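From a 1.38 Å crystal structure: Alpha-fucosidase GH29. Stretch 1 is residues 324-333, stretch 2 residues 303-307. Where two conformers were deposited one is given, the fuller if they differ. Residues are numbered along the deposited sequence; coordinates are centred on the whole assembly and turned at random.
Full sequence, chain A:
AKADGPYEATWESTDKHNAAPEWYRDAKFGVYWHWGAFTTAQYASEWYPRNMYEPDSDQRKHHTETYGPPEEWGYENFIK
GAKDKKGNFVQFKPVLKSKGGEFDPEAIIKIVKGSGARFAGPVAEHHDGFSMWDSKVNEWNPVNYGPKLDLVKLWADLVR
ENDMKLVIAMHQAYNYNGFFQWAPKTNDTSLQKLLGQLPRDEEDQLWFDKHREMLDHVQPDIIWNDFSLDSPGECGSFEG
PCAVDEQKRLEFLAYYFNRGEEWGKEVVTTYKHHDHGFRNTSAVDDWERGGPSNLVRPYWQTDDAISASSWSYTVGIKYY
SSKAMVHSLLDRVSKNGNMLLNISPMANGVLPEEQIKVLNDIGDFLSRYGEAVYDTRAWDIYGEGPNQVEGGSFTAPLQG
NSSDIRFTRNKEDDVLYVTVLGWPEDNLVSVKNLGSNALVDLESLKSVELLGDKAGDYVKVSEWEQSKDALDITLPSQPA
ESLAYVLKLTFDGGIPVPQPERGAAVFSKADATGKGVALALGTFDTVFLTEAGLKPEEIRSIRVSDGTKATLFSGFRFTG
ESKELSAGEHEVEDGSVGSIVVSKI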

# COMPACT_ATOMS: atom_id res chain seq x y z
N ALA A 324 14.75 -2.98 6.97
CA ALA A 324 13.87 -3.61 6.01
C ALA A 324 12.63 -2.75 5.74
O ALA A 324 12.17 -2.66 4.60
CB ALA A 324 13.43 -5.00 6.51
N MET A 325 12.08 -2.14 6.79
CA MET A 325 10.90 -1.30 6.59
C MET A 325 11.21 -0.06 5.76
O MET A 325 10.42 0.30 4.88
CB MET A 325 10.25 -0.94 7.92
CG MET A 325 9.74 -2.13 8.73
SD MET A 325 8.42 -3.08 7.95
CE MET A 325 9.41 -4.33 7.17
N VAL A 326 12.35 0.57 6.05
CA VAL A 326 12.73 1.76 5.30
C VAL A 326 13.08 1.42 3.86
O VAL A 326 12.64 2.12 2.93
CB VAL A 326 13.88 2.50 6.00
CG1 VAL A 326 14.51 3.56 5.10
CG2 VAL A 326 13.35 3.14 7.30
N HIS A 327 13.91 0.40 3.63
CA HIS A 327 14.21 -0.03 2.26
C HIS A 327 12.95 -0.43 1.49
O HIS A 327 12.82 -0.14 0.31
CB HIS A 327 15.23 -1.16 2.26
CG HIS A 327 16.58 -0.74 2.74
ND1 HIS A 327 17.66 -1.59 2.70
CD2 HIS A 327 17.02 0.43 3.25
CE1 HIS A 327 18.72 -0.95 3.17
NE2 HIS A 327 18.35 0.28 3.51
N SER A 328 12.01 -1.07 2.18
CA SER A 328 10.76 -1.47 1.55
C SER A 328 9.98 -0.22 1.13
O SER A 328 9.46 -0.17 0.03
CB SER A 328 9.94 -2.38 2.46
OG SER A 328 10.59 -3.64 2.61
N LEU A 329 9.88 0.76 2.03
CA LEU A 329 9.19 2.00 1.70
C LEU A 329 9.79 2.64 0.44
O LEU A 329 9.08 3.06 -0.46
CB LEU A 329 9.26 2.96 2.89
CG LEU A 329 8.71 4.36 2.62
CD1 LEU A 329 7.23 4.32 2.24
CD2 LEU A 329 8.93 5.23 3.84
N LEU A 330 11.12 2.77 0.42
CA LEU A 330 11.78 3.40 -0.73
C LEU A 330 11.51 2.64 -2.02
O LEU A 330 11.26 3.24 -3.08
CB LEU A 330 13.29 3.50 -0.47
CG LEU A 330 13.69 4.46 0.66
CD1 LEU A 330 15.10 4.17 1.14
CD2 LEU A 330 13.54 5.93 0.23
N ASP A 331 11.55 1.31 -1.95
CA ASP A 331 11.22 0.49 -3.09
C ASP A 331 9.81 0.76 -3.60
O ASP A 331 9.62 0.98 -4.78
CB ASP A 331 11.43 -0.98 -2.73
CG ASP A 331 11.33 -1.89 -3.93
OD1 ASP A 331 12.29 -1.94 -4.73
OD2 ASP A 331 10.31 -2.63 -4.07
N ARG A 332 8.82 0.74 -2.72
CA ARG A 332 7.44 0.95 -3.16
C ARG A 332 7.25 2.33 -3.76
O ARG A 332 6.60 2.48 -4.80
CB ARG A 332 6.41 0.76 -2.03
CG ARG A 332 6.46 -0.57 -1.22
CD ARG A 332 6.58 -1.81 -2.08
NE ARG A 332 7.91 -2.41 -2.14
CZ ARG A 332 8.44 -3.23 -1.23
NH1 ARG A 332 9.67 -3.70 -1.44
NH2 ARG A 332 7.77 -3.54 -0.12
N VAL A 333 7.81 3.34 -3.13
CA VAL A 333 7.64 4.70 -3.59
C VAL A 333 8.29 4.89 -4.96
O VAL A 333 7.75 5.58 -5.82
CB VAL A 333 8.17 5.69 -2.55
CG1 VAL A 333 8.30 7.08 -3.11
CG2 VAL A 333 7.31 5.68 -1.28
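Stretch 2 (303-307) DDAIS

Residues 324-333 form one unbroken stretch of a longer helix, its backbone bonds running from each amide to the carbonyl four residues back. Against it lies the end of a strand, residues 303-305, which gives way at Ile306 and Ser307 to loop or turn; Asp303 to Ala305 have the extended phi and psi of a strand, whereas Ile306, at -66/-43, breaks from it. Strand and helix run almost antiparallel, with 171° between their N-to-C directions and 10.2 Å between their axes at closest approach. The register follows from this: Met325, near the start of the helical stretch, pairs with Ile306 at 7.4 Å between CA atoms, while Arg332, near its end, pairs with Asp303 at 10.0 Å between CA atoms. The backbones are thus closer at the Met325 end, and only 170 Å² is buried in all, counting both sides.

Along the helix, the residues that touch the strand are Met325, Ser328 and Arg332, spaced by three and then four, so that one helical face carries the whole contact. All three point CA-to-CB toward the strand. Ala324 sends no side chain across, but its carbonyl matters to the next turn. Met325 gives the largest share of covered surface. With chi1 and chi2 both m, it places SD 3.7 Å from Ala305 O and 4.2 Å from Ile306 CA. The thioether packs against backbone atoms; the CA-to-CB bond of Ala305 itself points away from the helix. The methyl CE of Met325 also comes within 4.4 Å of Asp304 OD1.

Val326 and His327 are out of reach, and the next contact is a slight one. Ser328, chi1 m, turns its hydroxyl back along the helix, OG donating to Ala324 O at 2.7 Å, and its CB lies 4.3 Å from Asp304 OD2. A water fills the space: it donates to Ser328 OG at 2.7 Å and to Asp304 OD2 at 2.5 Å, and accepts from Arg332 NH2 at 3.1 Å.

Leu329 points sideways and Leu330 lies out of reach. Asp331 does not touch the strand either, yet it helps hold the arginine that does: Arg332 NE and NH1 both donate to Asp331 OD2, at 3.1 and 2.9 Å. That leaves Arg332 NH2 for a long salt bridge to Asp304 OD2 at 3.8 Å, the carboxylate oxygen lying at the edge of the guanidinium, near its plane. A second water links this pair, accepting from Arg332 NH2 at 2.9 Å and donating to Asp304 OD2 at 2.6 Å. Asp304 OD1, meanwhile, accepts from Ala305 N at 2.8 Å.

The rule to take away is a division along the face: a methionine where the backbones are close, then a buried aspartate met by serine and arginine. No direct hydrogen bond crosses between the stretches; the polar half rests on the long salt bridge and two waters.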

# COMPACT_ATOMS: atom_id res chain seq x y z
N ASP A 303 0.34 -3.03 1.28
CA ASP A 303 0.41 -3.09 2.74
C ASP A 303 1.61 -3.93 3.20
O ASP A 303 1.96 -4.92 2.55
CB ASP A 303 -0.86 -3.71 3.34
CG ASP A 303 -2.09 -3.24 2.64
OD1 ASP A 303 -2.36 -2.03 2.65
OD2 ASP A 303 -2.77 -4.11 2.03
N ASP A 304 2.24 -3.55 4.30
CA ASP A 304 3.32 -4.34 4.87
C ASP A 304 3.11 -4.39 6.38
O ASP A 304 2.13 -3.86 6.88
CB ASP A 304 4.68 -3.73 4.54
CG ASP A 304 5.72 -4.80 4.26
OD1 ASP A 304 5.85 -5.76 5.07
OD2 ASP A 304 6.41 -4.69 3.22
N ALA A 305 4.03 -5.03 7.11
CA ALA A 305 3.84 -5.21 8.55
C ALA A 305 5.18 -5.33 9.23
O ALA A 305 6.13 -5.85 8.64
CB ALA A 305 3.00 -6.46 8.79
N ILE A 306 5.31 -4.81 10.46
CA ILE A 306 6.53 -4.99 11.22
C ILE A 306 6.68 -6.49 11.56
O ILE A 306 7.76 -6.95 11.73
CB ILE A 306 6.60 -4.04 12.49
CG1 ILE A 306 6.43 -2.57 12.07
CG2 ILE A 306 7.91 -4.22 13.22
CD1 ILE A 306 6.37 -1.61 13.25
N SER A 307 5.56 -7.06 11.95
CA SER A 307 5.56 -8.42 12.38
C SER A 307 6.06 -9.33 11.28
O SER A 307 5.76 -9.14 10.11
CB SER A 307 4.15 -8.80 12.75
OG SER A 307 4.10 -10.18 12.92
O HOH W 1 8.61 -5.45 2.23
O HOH W 2 5.52 -2.87 1.53